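Local coordinates for protein similarities with probable monooxygenase (Photorhabdus luminescens, PDB 4HB9) that binds flavin-adenine dinucleotide and is probably a monooxygenase of the aromatic ring hydroxylase type, at residues 14-19 and 340-345; 48-53 and 334-339; 346-349 and 354-357. One frame throughout, in Å; residues are numbered along the deposited sequence.

Contact 1. Residues 14-19 and 340-345. With EDO (1,2-ethanediol), chain E.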
loop_
_atom_site.group_PDB
_atom_site.type_symbol
_atom_site.label_atom_id
_atom_site.label_comp_id
_atom_site.label_asym_id
_atom_site.label_seq_id
_atom_site.Cartn_x
_atom_site.Cartn_y
_atom_site.Cartn_z
ATOM N N THR A 14 11.173 2.193 -5.627
ATOM C CA THR A 14 12.357 2.631 -4.906
ATOM C C THR A 14 13.089 1.455 -4.294
ATOM O O THR A 14 14.321 1.369 -4.401
ATOM C CB THR A 14 12.018 3.697 -3.836
ATOM O OG1 THR A 14 11.050 3.195 -2.923
ATOM C CG2 THR A 14 11.500 4.959 -4.460
ATOM N N CYS A 15 12.360 0.523 -3.679
ATOM C CA CYS A 15 13.002 -0.649 -3.110
ATOM C C CYS A 15 13.743 -1.400 -4.209
ATOM O O CYS A 15 14.896 -1.792 -4.024
ATOM C CB CYS A 15 12.021 -1.587 -2.404
ATOM S SG CYS A 15 12.811 -2.867 -1.404
ATOM N N LEU A 16 13.079 -1.594 -5.350
ATOM C CA LEU A 16 13.702 -2.264 -6.490
ATOM C C LEU A 16 14.987 -1.567 -6.927
ATOM O O LEU A 16 15.979 -2.224 -7.176
ATOM C CB LEU A 16 12.737 -2.349 -7.684
ATOM C CG LEU A 16 13.277 -3.034 -8.948
ATOM C CD1 LEU A 16 13.688 -4.476 -8.698
ATOM C CD2 LEU A 16 12.239 -2.969 -10.072
ATOM N N ALA A 17 14.962 -0.250 -7.048
ATOM C CA ALA A 17 16.133 0.470 -7.533
ATOM C C ALA A 17 17.309 0.311 -6.574
ATOM O O ALA A 17 18.424 0.075 -7.010
ATOM C CB ALA A 17 15.821 1.928 -7.812
ATOM N N HIS A 18 17.052 0.340 -5.264
ATOM C CA HIS A 18 18.086 0.037 -4.284
ATOM C C HIS A 18 18.688 -1.334 -4.474
ATOM O O HIS A 18 19.925 -1.510 -4.449
ATOM C CB HIS A 18 17.538 0.147 -2.861
ATOM C CG HIS A 18 17.407 1.547 -2.389
ATOM N ND1 HIS A 18 18.485 2.388 -2.261
ATOM C CD2 HIS A 18 16.324 2.261 -2.013
ATOM C CE1 HIS A 18 18.069 3.563 -1.841
ATOM N NE2 HIS A 18 16.765 3.510 -1.675
ATOM N N GLY A 19 17.819 -2.317 -4.683
ATOM C CA GLY A 19 18.268 -3.677 -4.851
ATOM C C GLY A 19 19.126 -3.862 -6.091
ATOM O O GLY A 19 20.171 -4.519 -6.044
ATOM N N LEU A 340 12.307 -9.963 -4.834
ATOM C CA LEU A 340 12.300 -11.076 -5.781
ATOM C C LEU A 340 12.825 -10.695 -7.169
ATOM O O LEU A 340 13.680 -11.389 -7.727
ATOM C CB LEU A 340 10.896 -11.647 -5.880
ATOM C CG LEU A 340 10.801 -12.898 -6.754
ATOM C CD1 LEU A 340 11.733 -13.990 -6.225
ATOM C CD2 LEU A 340 9.341 -13.316 -6.775
ATOM N N LEU A 341 12.330 -9.601 -7.728
ATOM C CA LEU A 341 12.777 -9.144 -9.034
ATOM C C LEU A 341 14.250 -8.725 -9.036
ATOM O O LEU A 341 14.967 -8.991 -9.992
ATOM C CB LEU A 341 11.894 -8.027 -9.554
ATOM C CG LEU A 341 12.149 -7.566 -10.998
ATOM C CD1 LEU A 341 12.164 -8.739 -11.992
ATOM C CD2 LEU A 341 11.114 -6.552 -11.389
ATOM N N THR A 342 14.709 -8.101 -7.949
ATOM C CA THR A 342 16.147 -7.843 -7.771
ATOM C C THR A 342 16.962 -9.136 -7.930
ATOM O O THR A 342 17.950 -9.174 -8.674
ATOM C CB THR A 342 16.435 -7.247 -6.376
ATOM O OG1 THR A 342 15.821 -5.965 -6.279
ATOM C CG2 THR A 342 17.925 -7.106 -6.152
ATOM N N GLN A 343 16.567 -10.158 -7.184
ATOM C CA GLN A 343 17.282 -11.415 -7.172
ATOM C C GLN A 343 17.303 -12.062 -8.559
ATOM O O GLN A 343 18.334 -12.581 -8.987
ATOM C CB GLN A 343 16.693 -12.379 -6.148
ATOM C CG GLN A 343 16.896 -11.957 -4.708
ATOM C CD GLN A 343 16.025 -12.724 -3.724
ATOM O OE1 GLN A 343 15.068 -13.392 -4.101
ATOM N NE2 GLN A 343 16.335 -12.593 -2.454
ATOM N N LYS A 344 16.177 -12.012 -9.271
ATOM C CA LYS A 344 16.104 -12.604 -10.622
ATOM C C LYS A 344 16.902 -11.783 -11.650
ATOM O O LYS A 344 17.665 -12.354 -12.423
ATOM C CB LYS A 344 14.642 -12.811 -11.048
ATOM C CG LYS A 344 13.868 -13.729 -10.113
ATOM C CD LYS A 344 14.608 -15.024 -9.785
ATOM C CE LYS A 344 13.803 -15.921 -8.872
ATOM N NZ LYS A 344 14.506 -17.212 -8.636
ATOM N N LEU A 345 16.806 -10.453 -11.632
ATOM C CA LEU A 345 17.617 -9.649 -12.539
ATOM C C LEU A 345 19.106 -9.775 -12.191
ATOM O O LEU A 345 19.951 -9.800 -13.088
ATOM C CB LEU A 345 17.157 -8.183 -12.591
ATOM C CG LEU A 345 15.776 -7.980 -13.234
ATOM C CD1 LEU A 345 15.317 -6.561 -13.061
ATOM C CD2 LEU A 345 15.710 -8.378 -14.714
HETATM C C1 EDO E . 21.897 1.741 -3.317
HETATM O O1 EDO E . 20.793 2.586 -3.410
HETATM C C2 EDO E . 21.450 0.429 -2.725
HETATM O O2 EDO E . 22.010 -0.586 -3.452
#

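Contact 2. Residues 48-53 and 334-339. With EDO (1,2-ethanediol), chain D; EDO (1,2-ethanediol), chain G.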
loop_
_atom_site.group_PDB
_atom_site.type_symbol
_atom_site.label_atom_id
_atom_site.label_comp_id
_atom_site.label_asym_id
_atom_site.label_seq_id
_atom_site.Cartn_x
_atom_site.Cartn_y
_atom_site.Cartn_z
ATOM N N ASN A 48 5.422 -6.220 7.612
ATOM C CA ASN A 48 5.470 -7.589 8.108
ATOM C C ASN A 48 6.801 -8.244 7.750
ATOM O O ASN A 48 7.717 -7.560 7.300
ATOM C CB ASN A 48 4.263 -8.369 7.600
ATOM C CG ASN A 48 4.312 -8.628 6.101
ATOM O OD1 ASN A 48 5.342 -8.537 5.458
ATOM N ND2 ASN A 48 3.179 -8.931 5.547
ATOM N N SER A 49 6.929 -9.555 7.960
ATOM C CA SER A 49 8.218 -10.207 7.783
ATOM C C SER A 49 8.732 -10.157 6.344
ATOM O O SER A 49 9.948 -10.079 6.120
ATOM C CB SER A 49 8.192 -11.647 8.306
ATOM O OG SER A 49 7.377 -12.451 7.491
ATOM N N PHE A 50 7.826 -10.136 5.374
ATOM C CA PHE A 50 8.214 -10.070 3.969
ATOM C C PHE A 50 8.741 -8.691 3.617
ATOM O O PHE A 50 9.792 -8.571 2.999
ATOM C CB PHE A 50 7.050 -10.459 3.040
ATOM C CG PHE A 50 6.576 -11.877 3.215
ATOM C CD1 PHE A 50 7.283 -12.938 2.657
ATOM C CD2 PHE A 50 5.410 -12.153 3.925
ATOM C CE1 PHE A 50 6.851 -14.250 2.815
ATOM C CE2 PHE A 50 4.974 -13.469 4.091
ATOM C CZ PHE A 50 5.696 -14.511 3.532
ATOM N N GLY A 51 8.027 -7.651 4.061
ATOM C CA GLY A 51 8.454 -6.289 3.895
ATOM C C GLY A 51 9.764 -5.983 4.592
ATOM O O GLY A 51 10.630 -5.305 4.017
ATOM N N LYS A 52 9.915 -6.499 5.812
ATOM C CA LYS A 52 11.100 -6.286 6.609
ATOM C C LYS A 52 12.329 -6.897 5.932
ATOM O O LYS A 52 13.361 -6.256 5.826
ATOM C CB LYS A 52 10.925 -6.875 8.018
ATOM C CG LYS A 52 12.084 -6.550 8.954
ATOM C CD LYS A 52 11.910 -7.153 10.342
ATOM C CE LYS A 52 13.179 -7.037 11.187
ATOM N NZ LYS A 52 14.328 -7.804 10.609
ATOM N N GLN A 53 12.197 -8.127 5.461
ATOM C CA GLN A 53 13.311 -8.796 4.777
ATOM C C GLN A 53 13.691 -8.059 3.484
ATOM O O GLN A 53 14.898 -7.859 3.175
ATOM C CB GLN A 53 12.934 -10.256 4.477
ATOM C CG GLN A 53 14.084 -11.049 3.892
ATOM C CD GLN A 53 13.652 -12.411 3.368
ATOM O OE1 GLN A 53 12.527 -12.579 2.858
ATOM N NE2 GLN A 53 14.562 -13.362 3.416
ATOM N N ALA A 334 4.415 -5.232 -2.487
ATOM C CA ALA A 334 5.277 -4.461 -3.376
ATOM C C ALA A 334 6.778 -4.631 -3.038
ATOM O O ALA A 334 7.629 -4.805 -3.935
ATOM C CB ALA A 334 4.903 -2.995 -3.354
ATOM N N LEU A 335 7.090 -4.602 -1.751
ATOM C CA LEU A 335 8.450 -4.840 -1.272
ATOM C C LEU A 335 8.925 -6.261 -1.575
ATOM O O LEU A 335 10.040 -6.463 -2.048
ATOM C CB LEU A 335 8.534 -4.571 0.236
ATOM C CG LEU A 335 8.371 -3.109 0.601
ATOM C CD1 LEU A 335 8.176 -2.955 2.117
ATOM C CD2 LEU A 335 9.540 -2.284 0.084
ATOM N N ARG A 336 8.068 -7.235 -1.286
ATOM C CA ARG A 336 8.344 -8.620 -1.605
ATOM C C ARG A 336 8.681 -8.811 -3.094
ATOM O O ARG A 336 9.628 -9.531 -3.421
ATOM C CB ARG A 336 7.129 -9.465 -1.251
ATOM C CG ARG A 336 7.364 -10.949 -1.253
ATOM C CD ARG A 336 6.125 -11.640 -0.722
ATOM N NE ARG A 336 6.264 -13.088 -0.742
ATOM C CZ ARG A 336 5.328 -13.936 -0.309
ATOM N NH1 ARG A 336 4.182 -13.491 0.186
ATOM N NH2 ARG A 336 5.551 -15.232 -0.354
ATOM N N ASP A 337 7.868 -8.217 -3.966
ATOM C CA ASP A 337 8.119 -8.231 -5.417
ATOM C C ASP A 337 9.495 -7.630 -5.749
ATOM O O ASP A 337 10.248 -8.175 -6.562
ATOM C CB ASP A 337 7.107 -7.402 -6.187
ATOM C CG ASP A 337 5.684 -7.978 -6.196
ATOM O OD1 ASP A 337 5.423 -9.134 -5.780
ATOM O OD2 ASP A 337 4.795 -7.215 -6.621
ATOM N N ALA A 338 9.818 -6.511 -5.118
ATOM C CA ALA A 338 11.076 -5.789 -5.401
ATOM C C ALA A 338 12.303 -6.625 -5.055
ATOM O O ALA A 338 13.269 -6.700 -5.830
ATOM C CB ALA A 338 11.095 -4.445 -4.678
ATOM N N LEU A 339 12.250 -7.304 -3.919
ATOM C CA LEU A 339 13.326 -8.198 -3.526
ATOM C C LEU A 339 13.440 -9.364 -4.519
ATOM O O LEU A 339 14.517 -9.727 -4.976
ATOM C CB LEU A 339 13.069 -8.745 -2.124
ATOM C CG LEU A 339 14.109 -9.752 -1.650
ATOM C CD1 LEU A 339 15.485 -9.149 -1.636
ATOM C CD2 LEU A 339 13.774 -10.290 -0.273
HETATM C C1 EDO D . 4.850 -12.098 9.908
HETATM O O1 EDO D . 4.919 -10.666 10.008
HETATM C C2 EDO D . 3.878 -12.550 8.817
HETATM O O2 EDO D . 4.237 -12.009 7.535
HETATM C C1 EDO G . 2.181 -9.715 2.555
HETATM O O1 EDO G . 2.095 -10.772 3.510
HETATM C C2 EDO G . 3.491 -9.856 1.800
HETATM O O2 EDO G . 3.339 -10.736 0.701
#

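Contact 3. Residues 346-349 and 354-357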
loop_
_atom_site.group_PDB
_atom_site.type_symbol
_atom_site.label_atom_id
_atom_site.label_comp_id
_atom_site.label_asym_id
_atom_site.label_seq_id
_atom_site.Cartn_x
_atom_site.Cartn_y
_atom_site.Cartn_z
ATOM N N ALA A 346 19.436 -9.901 -10.908
ATOM C CA ALA A 346 20.848 -10.082 -10.526
ATOM C C ALA A 346 21.410 -11.378 -11.135
ATOM O O ALA A 346 22.576 -11.421 -11.517
ATOM C CB ALA A 346 21.005 -10.104 -9.016
ATOM N N SER A 347 20.602 -12.437 -11.199
ATOM C CA SER A 347 21.064 -13.711 -11.755
ATOM C C SER A 347 21.383 -13.583 -13.250
ATOM O O SER A 347 22.196 -14.335 -13.788
ATOM C CB SER A 347 20.033 -14.830 -11.527
ATOM O OG SER A 347 18.928 -14.683 -12.419
ATOM N N VAL A 348 20.746 -12.633 -13.919
ATOM C CA VAL A 348 21.053 -12.321 -15.308
ATOM C C VAL A 348 22.353 -11.504 -15.367
ATOM O O VAL A 348 23.285 -11.841 -16.099
ATOM C CB VAL A 348 19.928 -11.535 -15.976
ATOM C CG1 VAL A 348 20.238 -11.276 -17.453
ATOM C CG2 VAL A 348 18.599 -12.277 -15.832
ATOM N N ALA A 349 22.433 -10.455 -14.559
ATOM C CA ALA A 349 23.640 -9.641 -14.506
ATOM C C ALA A 349 24.872 -10.511 -14.215
ATOM O O ALA A 349 25.922 -10.352 -14.859
ATOM C CB ALA A 349 23.502 -8.558 -13.452
ATOM N N GLU A 354 19.253 -16.380 -18.502
ATOM C CA GLU A 354 18.828 -15.485 -19.562
ATOM C C GLU A 354 17.770 -14.542 -19.012
ATOM O O GLU A 354 17.013 -14.920 -18.116
ATOM C CB GLU A 354 18.240 -16.265 -20.739
ATOM C CG GLU A 354 19.180 -17.259 -21.408
ATOM C CD GLU A 354 18.450 -18.172 -22.396
ATOM O OE1 GLU A 354 17.231 -17.992 -22.613
ATOM O OE2 GLU A 354 19.093 -19.086 -22.950
ATOM N N LEU A 355 17.725 -13.344 -19.581
ATOM C CA LEU A 355 16.878 -12.276 -19.121
ATOM C C LEU A 355 15.400 -12.640 -19.070
ATOM O O LEU A 355 14.780 -12.576 -18.004
ATOM C CB LEU A 355 17.079 -11.036 -19.996
ATOM C CG LEU A 355 16.225 -9.814 -19.665
ATOM C CD1 LEU A 355 16.292 -9.453 -18.180
ATOM C CD2 LEU A 355 16.674 -8.640 -20.516
ATOM N N VAL A 356 14.822 -12.992 -20.217
ATOM C CA VAL A 356 13.398 -13.303 -20.252
ATOM C C VAL A 356 13.059 -14.506 -19.379
ATOM O O VAL A 356 12.024 -14.498 -18.684
ATOM C CB VAL A 356 12.843 -13.442 -21.689
ATOM C CG1 VAL A 356 11.361 -13.786 -21.648
ATOM C CG2 VAL A 356 13.008 -12.130 -22.425
ATOM N N LYS A 357 13.910 -15.529 -19.359
ATOM C CA LYS A 357 13.687 -16.645 -18.451
ATOM C C LYS A 357 13.634 -16.187 -16.980
ATOM O O LYS A 357 12.791 -16.644 -16.213
ATOM C CB LYS A 357 14.753 -17.737 -18.597
ATOM C CG LYS A 357 14.395 -18.874 -19.539
ATOM C CD LYS A 357 15.525 -19.909 -19.566
ATOM C CE LYS A 357 15.317 -21.018 -20.590
ATOM N NZ LYS A 357 15.586 -20.570 -21.981
#

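Contact 1. Residues 14-19 and 340-345
Leu16 and Gly19 of helix 11-22 meet Leu341 and Thr342 of helix 330-349. Helix 11-22 follows strand 3-7 and the GxGxxG sequence Gly8, Gly10 and Gly13, consistent with the first strand-turn-helix of a Rossmann-type dinucleotide fold, and Gly12 just before this segment binds FAD. The two short helical segments run roughly parallel, their axes 9.0 Å apart at closest approach and crossing at -31°.

The apolar part rests on Leu16. A chi1 of -180°, which sets CG trans to the backbone N, leans the side chain across the gap, where it forks: Leu16 CD2 meets CD2 of Leu341 at 4.0 Å. The Leu16 and Thr342 side chains slide past each other in opposite directions, with Leu16 CD1 3.6 Å from Thr342 OG1.

Backbone and side chain meet at Gly19. The closest backbone approach of the two segments, 5.5 Å between Gly19 CA and Thr342 CA, is at this glycine, and Gly19 CA itself lies 3.6 Å from Thr342 OG1.

No hydrogen bond joins the two segments. Thr342 turns OG1 back along its own helix to Ala338 O, and Gly19 O pairs with His23 ND1. On helix 11-22, an ethanediol, probably from the crystallisation liquor, shares a hydrogen bond with His18 ND1, while His18 NE2 binds Leu118 O. The methyl of Thr342, turned to the other helix, brings CG2 to 3.4 Å from Gly19 O.

Contact 2. Residues 48-53 and 334-339
Arg336 lays its guanidinium flat on one face of the Phe50 ring. The planes are only 11° apart, and Arg336 CZ stands 3.8 Å from the centroid of the Phe50 ring, 25° off the normal, a cation-pi stack. Within it Arg336 CZ comes to 3.5 Å from Phe50 CE1, and Arg336 NH1 lies over the ring centre. The extended chain of Arg336 carries the guanidinium out alongside Phe50, both side chains pointing the same way. At the guanidinium edge, Arg336 NH1 donates an almost straight bond of 2.9 Å to O2 of an ethanediol, probably from the crystallisation liquor; Tyr369 gives the arginine a second cation-pi partner.

Deeper in, the helices come close at Gly51, whose CA packs 3.8 Å from Leu335 CD1. Farther along, Leu339 CD2 meets Gln53 OE1, the two side chains crossing at about a right angle.

Asn48, just ahead of Phe50 and Gly51 in the chain, caps helix 49-58. Asn48 OD1 accepts a straight bond from Gly51 N at 3.2 Å, N-H...O angle 171°, and a weak, bent one from Phe50 N. Asn48 N in turn bonds to OD1 of Asn332, an FAD-binding residue, and Ala334 touches the cofactor. The arrangement is thus an N-capped helix packed on helix 330-349 beside the FAD pocket of a flavoprotein with a Rossmann-type nucleotide-binding fold.

Contact 3. Residues 346-349 and 354-357
Val348, near the end of helix 330-349, reaches across to the first residues of helix 355-386, where Leu355 receives it. The bond from CA to CB already heads for the other segment, and at CB the side chain splits into two methyls. With chi1 at -177°, Val348 CG1 swings clear of its own backbone N and lies against Leu355, 4.1 Å from Leu355 CB and 3.9 Å from Leu355 N. The second methyl, Val348 CG2, packs over the backbone itself, 3.7 Å from Leu355 CA and 3.8 Å from Glu354 O. Both methyls press against the backbone of Leu355; the contact is van der Waals packing of methyls on side chain and backbone, with no hydrogen bond between the segments.

Glu354 occupies the N-cap position, and its CB leads away from the other segment. In one of its two modelled conformers, and so with some doubt, Glu354 OE1 forms a salt bridge with Lys357 NZ.

Val348 also touches Ala358 one turn into helix 355-386, and Ser347 beside it packs on the same alanine. The contact thus closes the short turn at which the chain passes from helix 330-349 into the long helix 355-386, at the protein surface and away from the FAD site.

Overall arrangement
Helix 330-349 carries all three contacts in succession: residues 334-339 serve contact 2, 340-345 contact 1 and 346-349 contact 3. Along the chain contact 2 nests inside the loop closed by contact 1, and contact 3 follows both. Contacts 1 and 2 have centres about 10 Å apart and merge through Cys15 and Leu16 packing on Leu335 and Ala338; contact 3, its centre about 12 Å from that of contact 1, joins it where Leu345 touches Leu355. Contacts 2 and 3 do not touch, their centres about 21 Å apart. One helix thus runs from the FAD pocket to the surface: helices 11-22 and 49-58 pack on it nearer the pocket, and the start of helix 355-386 packs on its far end.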